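Local coordinates for protein NH(3)-dependent NAD(+) synthetase (Francisella tularensis subsp. holarctica LVS, PDB 3FIU) that belongs to the NAD synthetase family, whose nucleotide-binding domain has a HUP-type alpha/beta fold built on a parallel sheet, at residues E205-F216 / A226-H234. Sequence-based numbering, arbitrary orientation.
Sequences EMGVTYQEIDDF and ALERINFWH
Ile230 faces Val208, Ile213 and Phe216 at the centre of this contact. Its CG1 lies 4.1 Å from Val208 CG2 and equally far from Ile213 CG1. Its CG2 sits over one face of the Phe216 ring, a CH-pi contact 4.2 Å from the centroid. Ala226, a turn earlier, is small, consistent with the close approach here: its CB meets Val208 CG2 at 3.7 Å and lies against the carboxylate end of Glu212. Thr209 N donates to Glu212 OE1 along an almost straight bond (3.0 Å, 174°). Glu212 N returns a bond to Thr209 OG1, completing a capping box at the start of helix 210-218.

At the other end, Met206 crosses Trp233 at about a right angle. Its CG stands over the six-membered ring, 3.9 Å from the centroid, and SD lies farther out above the same face. Trp233 CG is anti to its carbonyl carbon (chi1 -77°), which swings the indole to Met206, and Glu205 O meets the ring edge near its plane. Met150 of helix 145-150 touches Val208 and Trp233, adding to this buried side.

The outer side is more open to solvent, although its contacts are just as short. Phe216 and Leu227, both partly exposed, meet through CD1 atoms 3.6 Å apart. Arg229 lays its aliphatic part by Met206 O and Gly207 O, while its NH1 makes a salt bridge, through weak hydrogen bonds, to its exposed neighbour Glu228.

The axes of 210-216 and 226-234 cross at -75°: two consecutive helices joined by a short loop, packed beside the nucleotide-binding core of this NAD synthetase.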
ATOM      1  N   GLU A 205     -19.979  -0.717 -14.362  1.00 30.92           N
ATOM      2  CA  GLU A 205     -18.874  -1.611 -14.073  1.00 31.34           C
ATOM      3  C   GLU A 205     -19.303  -2.678 -13.083  1.00 30.48           C
ATOM      4  O   GLU A 205     -19.044  -3.869 -13.281  1.00 29.55           O
ATOM      5  CB  GLU A 205     -17.703  -0.809 -13.513  1.00 33.11           C
ATOM      6  CG  GLU A 205     -16.385  -1.414 -13.845  1.00 40.64           C
ATOM      7  CD  GLU A 205     -15.942  -1.118 -15.273  1.00 45.04           C
ATOM      8  OE1 GLU A 205     -14.770  -0.743 -15.435  1.00 48.15           O
ATOM      9  OE2 GLU A 205     -16.743  -1.256 -16.226  1.00 47.22           O
ATOM     10  N   MET A 206     -19.968  -2.248 -12.018  1.00 28.59           N
ATOM     11  CA  MET A 206     -20.391  -3.178 -10.983  1.00 29.12           C
ATOM     12  C   MET A 206     -21.609  -4.016 -11.401  1.00 28.80           C
ATOM     13  O   MET A 206     -21.792  -5.106 -10.870  1.00 28.82           O
ATOM     14  CB  MET A 206     -20.694  -2.448  -9.683  1.00 28.77           C
ATOM     15  CG  MET A 206     -19.494  -1.713  -9.078  1.00 28.05           C
ATOM     16  SD  MET A 206     -19.939  -0.794  -7.622  1.00 27.52           S
ATOM     17  CE  MET A 206     -21.171   0.354  -8.212  1.00 24.73           C
ATOM     18  N   GLY A 207     -22.420  -3.508 -12.338  1.00 29.31           N
ATOM     19  CA  GLY A 207     -23.703  -4.146 -12.713  1.00 29.60           C
ATOM     20  C   GLY A 207     -24.818  -3.944 -11.687  1.00 31.83           C
ATOM     21  O   GLY A 207     -25.818  -4.675 -11.660  1.00 30.95           O
ATOM     22  N   VAL A 208     -24.657  -2.933 -10.847  1.00 30.57           N
ATOM     23  CA  VAL A 208     -25.542  -2.707  -9.705  1.00 30.15           C
ATOM     24  C   VAL A 208     -25.449  -1.238  -9.366  1.00 29.50           C
ATOM     25  O   VAL A 208     -24.375  -0.647  -9.496  1.00 29.72           O
ATOM     26  CB  VAL A 208     -25.217  -3.654  -8.512  1.00 29.25           C
ATOM     27  CG1 VAL A 208     -23.819  -3.404  -7.918  1.00 32.17           C
ATOM     28  CG2 VAL A 208     -26.256  -3.554  -7.430  1.00 30.25           C
ATOM     29  N   THR A 209     -26.570  -0.633  -8.995  1.00 27.07           N
ATOM     30  CA  THR A 209     -26.608   0.807  -8.772  1.00 26.84           C
ATOM     31  C   THR A 209     -26.167   1.133  -7.355  1.00 25.72           C
ATOM     32  O   THR A 209     -26.212   0.275  -6.448  1.00 25.71           O
ATOM     33  CB  THR A 209     -28.027   1.394  -8.987  1.00 27.34           C
ATOM     34  OG1 THR A 209     -28.903   0.888  -7.972  1.00 27.20           O
ATOM     35  CG2 THR A 209     -28.569   1.063 -10.361  1.00 27.59           C
ATOM     36  N   TYR A 210     -25.724   2.366  -7.144  1.00 26.01           N
ATOM     37  CA  TYR A 210     -25.406   2.783  -5.783  1.00 25.70           C
ATOM     38  C   TYR A 210     -26.618   2.737  -4.879  1.00 26.23           C
ATOM     39  O   TYR A 210     -26.478   2.469  -3.689  1.00 24.98           O
ATOM     40  CB  TYR A 210     -24.726   4.163  -5.722  1.00 24.53           C
ATOM     41  CG  TYR A 210     -23.243   4.073  -6.063  1.00 23.94           C
ATOM     42  CD1 TYR A 210     -22.751   4.515  -7.317  1.00 25.99           C
ATOM     43  CD2 TYR A 210     -22.328   3.508  -5.148  1.00 24.48           C
ATOM     44  CE1 TYR A 210     -21.368   4.405  -7.633  1.00 23.86           C
ATOM     45  CE2 TYR A 210     -20.973   3.410  -5.452  1.00 26.71           C
ATOM     46  CZ  TYR A 210     -20.498   3.859  -6.685  1.00 23.01           C
ATOM     47  OH  TYR A 210     -19.138   3.752  -6.941  1.00 25.84           O
ATOM     48  N   GLN A 211     -27.804   2.996  -5.425  1.00 27.98           N
ATOM     49  CA  GLN A 211     -29.002   2.968  -4.576  1.00 29.45           C
ATOM     50  C   GLN A 211     -29.233   1.553  -4.041  1.00 28.17           C
ATOM     51  O   GLN A 211     -29.553   1.376  -2.856  1.00 28.71           O
ATOM     52  CB  GLN A 211     -30.251   3.486  -5.297  1.00 30.16           C
ATOM     53  CG  GLN A 211     -31.395   3.833  -4.307  1.00 33.52           C
ATOM     54  CD  GLN A 211     -30.937   4.768  -3.179  1.00 41.96           C
ATOM     55  OE1 GLN A 211     -30.412   5.859  -3.433  1.00 44.28           O
ATOM     56  NE2 GLN A 211     -31.115   4.332  -1.927  1.00 41.33           N
ATOM     57  N   GLU A 212     -29.031   0.567  -4.913  1.00 27.59           N
ATOM     58  CA  GLU A 212     -29.094  -0.850  -4.535  1.00 27.90           C
ATOM     59  C   GLU A 212     -28.047  -1.211  -3.498  1.00 27.95           C
ATOM     60  O   GLU A 212     -28.379  -1.820  -2.482  1.00 26.78           O
ATOM     61  CB  GLU A 212     -29.008  -1.757  -5.765  1.00 29.41           C
ATOM     62  CG  GLU A 212     -30.313  -1.790  -6.544  1.00 31.95           C
ATOM     63  CD  GLU A 212     -30.181  -2.365  -7.942  1.00 40.35           C
ATOM     64  OE1 GLU A 212     -29.186  -2.085  -8.641  1.00 36.56           O
ATOM     65  OE2 GLU A 212     -31.098  -3.106  -8.353  1.00 45.65           O
ATOM     66  N   ILE A 213     -26.786  -0.816  -3.720  1.00 25.68           N
ATOM     67  CA  ILE A 213     -25.767  -1.106  -2.709  1.00 24.02           C
ATOM     68  C   ILE A 213     -26.115  -0.426  -1.382  1.00 21.62           C
ATOM     69  O   ILE A 213     -25.999  -1.042  -0.322  1.00 22.35           O
ATOM     70  CB  ILE A 213     -24.303  -0.751  -3.174  1.00 24.74           C
ATOM     71  CG1 ILE A 213     -23.947  -1.434  -4.513  1.00 22.76           C
ATOM     72  CG2 ILE A 213     -23.277  -1.090  -2.072  1.00 21.73           C
ATOM     73  CD1 ILE A 213     -22.778  -0.757  -5.237  1.00 22.60           C
ATOM     74  N   ASP A 214     -26.572   0.832  -1.432  1.00 22.28           N
ATOM     75  CA  ASP A 214     -26.866   1.581  -0.221  1.00 20.76           C
ATOM     76  C   ASP A 214     -28.021   0.882   0.541  1.00 22.64           C
ATOM     77  O   ASP A 214     -27.972   0.736   1.763  1.00 21.47           O
ATOM     78  CB  ASP A 214     -27.338   3.008  -0.527  1.00 21.19           C
ATOM     79  CG  ASP A 214     -26.191   3.984  -0.858  1.00 27.47           C
ATOM     80  OD1 ASP A 214     -24.997   3.612  -0.761  1.00 26.23           O
ATOM     81  OD2 ASP A 214     -26.515   5.160  -1.177  1.00 28.33           O
ATOM     82  N   ASP A 215     -29.078   0.542  -0.185  1.00 23.32           N
ATOM     83  CA  ASP A 215     -30.218  -0.177   0.432  1.00 24.12           C
ATOM     84  C   ASP A 215     -29.721  -1.487   1.108  1.00 25.30           C
ATOM     85  O   ASP A 215     -30.057  -1.765   2.264  1.00 26.47           O
ATOM     86  CB  ASP A 215     -31.252  -0.481  -0.631  1.00 25.43           C
ATOM     87  CG  ASP A 215     -32.050   0.752  -1.052  1.00 27.76           C
ATOM     88  OD1 ASP A 215     -32.839   0.625  -2.009  1.00 28.12           O
ATOM     89  OD2 ASP A 215     -31.885   1.824  -0.443  1.00 27.69           O
ATOM     90  N   PHE A 216     -28.892  -2.254   0.406  1.00 24.03           N
ATOM     91  CA  PHE A 216     -28.329  -3.468   1.011  1.00 25.75           C
ATOM     92  C   PHE A 216     -27.603  -3.146   2.324  1.00 25.33           C
ATOM     93  O   PHE A 216     -27.886  -3.741   3.359  1.00 24.38           O
ATOM     94  CB  PHE A 216     -27.436  -4.214   0.018  1.00 24.42           C
ATOM     95  CG  PHE A 216     -26.694  -5.376   0.632  1.00 27.87           C
ATOM     96  CD1 PHE A 216     -27.343  -6.597   0.849  1.00 31.03           C
ATOM     97  CD2 PHE A 216     -25.359  -5.250   0.994  1.00 25.70           C
ATOM     98  CE1 PHE A 216     -26.662  -7.681   1.416  1.00 31.12           C
ATOM     99  CE2 PHE A 216     -24.668  -6.323   1.545  1.00 28.32           C
ATOM    100  CZ  PHE A 216     -25.330  -7.540   1.764  1.00 31.32           C
ATOM    101  N   ALA A 226     -29.236  -7.494  -8.494  1.00 33.48           N
ATOM    102  CA  ALA A 226     -28.426  -6.614  -7.655  1.00 33.02           C
ATOM    103  C   ALA A 226     -27.669  -7.445  -6.643  1.00 32.87           C
ATOM    104  O   ALA A 226     -26.452  -7.334  -6.496  1.00 30.65           O
ATOM    105  CB  ALA A 226     -29.305  -5.627  -6.936  1.00 33.08           C
ATOM    106  N   LEU A 227     -28.394  -8.298  -5.936  1.00 33.10           N
ATOM    107  CA  LEU A 227     -27.754  -9.023  -4.868  1.00 33.22           C
ATOM    108  C   LEU A 227     -26.673  -9.980  -5.406  1.00 33.50           C
ATOM    109  O   LEU A 227     -25.702 -10.278  -4.692  1.00 32.80           O
ATOM    110  CB  LEU A 227     -28.801  -9.774  -4.063  1.00 35.00           C
ATOM    111  CG  LEU A 227     -28.444 -10.170  -2.637  1.00 36.73           C
ATOM    112  CD1 LEU A 227     -27.974  -8.983  -1.833  1.00 34.08           C
ATOM    113  CD2 LEU A 227     -29.718 -10.768  -2.033  1.00 42.04           C
ATOM    114  N   GLU A 228     -26.834 -10.442  -6.655  1.00 32.48           N
ATOM    115  CA  GLU A 228     -25.835 -11.312  -7.279  1.00 33.52           C
ATOM    116  C   GLU A 228     -24.545 -10.515  -7.553  1.00 33.37           C
ATOM    117  O   GLU A 228     -23.431 -11.024  -7.350  1.00 32.90           O
ATOM    118  CB  GLU A 228     -26.362 -11.954  -8.578  1.00 34.72           C
ATOM    119  CG  GLU A 228     -25.428 -13.023  -9.180  1.00 35.96           C
ATOM    120  CD  GLU A 228     -24.347 -12.425 -10.073  1.00 42.23           C
ATOM    121  OE1 GLU A 228     -24.653 -11.461 -10.804  1.00 45.78           O
ATOM    122  OE2 GLU A 228     -23.202 -12.912 -10.057  1.00 39.05           O
ATOM    123  N   ARG A 229     -24.692  -9.279  -8.022  1.00 32.28           N
ATOM    124  CA  ARG A 229     -23.512  -8.441  -8.269  1.00 31.85           C
ATOM    125  C   ARG A 229     -22.836  -8.006  -6.966  1.00 30.90           C
ATOM    126  O   ARG A 229     -21.596  -8.000  -6.894  1.00 30.71           O
ATOM    127  CB  ARG A 229     -23.821  -7.246  -9.167  1.00 32.13           C
ATOM    128  CG  ARG A 229     -24.224  -7.582 -10.617  1.00 37.44           C
ATOM    129  CD  ARG A 229     -23.555  -8.841 -11.165  1.00 43.94           C
ATOM    130  NE  ARG A 229     -22.224  -8.610 -11.699  1.00 44.61           N
ATOM    131  CZ  ARG A 229     -21.276  -9.542 -11.776  1.00 45.28           C
ATOM    132  NH1 ARG A 229     -21.499 -10.777 -11.347  1.00 45.52           N
ATOM    133  NH2 ARG A 229     -20.090  -9.230 -12.271  1.00 42.97           N
ATOM    134  N   ILE A 230     -23.634  -7.688  -5.938  1.00 29.54           N
ATOM    135  CA  ILE A 230     -23.090  -7.267  -4.633  1.00 28.54           C
ATOM    136  C   ILE A 230     -22.224  -8.336  -3.997  1.00 30.88           C
ATOM    137  O   ILE A 230     -21.068  -8.062  -3.649  1.00 31.02           O
ATOM    138  CB  ILE A 230     -24.182  -6.763  -3.627  1.00 29.13           C
ATOM    139  CG1 ILE A 230     -24.804  -5.453  -4.135  1.00 25.20           C
ATOM    140  CG2 ILE A 230     -23.607  -6.594  -2.185  1.00 26.98           C
ATOM    141  CD1 ILE A 230     -26.085  -5.000  -3.414  1.00 25.05           C
ATOM    142  N   ASN A 231     -22.764  -9.548  -3.832  1.00 31.41           N
ATOM    143  CA  ASN A 231     -21.972 -10.659  -3.271  1.00 32.30           C
ATOM    144  C   ASN A 231     -20.783 -11.030  -4.151  1.00 30.68           C
ATOM    145  O   ASN A 231     -19.759 -11.396  -3.623  1.00 30.41           O
ATOM    146  CB  ASN A 231     -22.817 -11.930  -3.053  1.00 34.37           C
ATOM    147  CG  ASN A 231     -23.858 -11.785  -1.945  1.00 40.86           C
ATOM    148  OD1 ASN A 231     -23.530 -11.504  -0.775  1.00 44.85           O
ATOM    149  ND2 ASN A 231     -25.119 -12.053  -2.296  1.00 35.90           N
ATOM    150  N   PHE A 232     -20.911 -10.965  -5.486  1.00 30.51           N
ATOM    151  CA  PHE A 232     -19.783 -11.317  -6.362  1.00 31.17           C
ATOM    152  C   PHE A 232     -18.542 -10.426  -6.087  1.00 30.93           C
ATOM    153  O   PHE A 232     -17.439 -10.933  -5.850  1.00 31.81           O
ATOM    154  CB  PHE A 232     -20.158 -11.255  -7.851  1.00 32.38           C
ATOM    155  CG  PHE A 232     -18.967 -11.350  -8.769  1.00 35.44           C
ATOM    156  CD1 PHE A 232     -18.476 -10.217  -9.415  1.00 41.09           C
ATOM    157  CD2 PHE A 232     -18.296 -12.557  -8.943  1.00 42.41           C
ATOM    158  CE1 PHE A 232     -17.354 -10.289 -10.252  1.00 43.14           C
ATOM    159  CE2 PHE A 232     -17.168 -12.640  -9.781  1.00 46.33           C
ATOM    160  CZ  PHE A 232     -16.703 -11.500 -10.434  1.00 43.98           C
ATOM    161  N   TRP A 233     -18.748  -9.110  -6.123  1.00 28.41           N
ATOM    162  CA  TRP A 233     -17.711  -8.125  -5.786  1.00 28.82           C
ATOM    163  C   TRP A 233     -17.181  -8.252  -4.345  1.00 27.36           C
ATOM    164  O   TRP A 233     -15.964  -8.260  -4.109  1.00 28.33           O
ATOM    165  CB  TRP A 233     -18.244  -6.702  -6.047  1.00 28.02           C
ATOM    166  CG  TRP A 233     -18.248  -6.345  -7.507  1.00 33.34           C
ATOM    167  CD1 TRP A 233     -19.040  -6.885  -8.485  1.00 33.57           C
ATOM    168  CD2 TRP A 233     -17.421  -5.370  -8.157  1.00 38.93           C
ATOM    169  NE1 TRP A 233     -18.746  -6.322  -9.707  1.00 38.95           N
ATOM    170  CE2 TRP A 233     -17.761  -5.380  -9.535  1.00 40.60           C
ATOM    171  CE3 TRP A 233     -16.441  -4.467  -7.709  1.00 39.78           C
ATOM    172  CZ2 TRP A 233     -17.145  -4.524 -10.473  1.00 36.76           C
ATOM    173  CZ3 TRP A 233     -15.830  -3.623  -8.642  1.00 35.90           C
ATOM    174  CH2 TRP A 233     -16.187  -3.656 -10.006  1.00 32.71           C
ATOM    175  N   HIS A 234     -18.081  -8.336  -3.377  1.00 26.62           N
ATOM    176  CA  HIS A 234     -17.680  -8.402  -1.977  1.00 26.72           C
ATOM    177  C   HIS A 234     -16.855  -9.655  -1.745  1.00 31.59           C
ATOM    178  O   HIS A 234     -15.858  -9.620  -1.015  1.00 32.05           O
ATOM    179  CB  HIS A 234     -18.894  -8.429  -1.057  1.00 27.11           C
ATOM    180  CG  HIS A 234     -18.559  -8.455   0.401  1.00 22.77           C
ATOM    181  ND1 HIS A 234     -18.055  -7.365   1.071  1.00 23.69           N
ATOM    182  CD2 HIS A 234     -18.663  -9.442   1.322  1.00 25.84           C
ATOM    183  CE1 HIS A 234     -17.864  -7.674   2.342  1.00 23.14           C
ATOM    184  NE2 HIS A 234     -18.230  -8.932   2.521  1.00 26.41           N
TER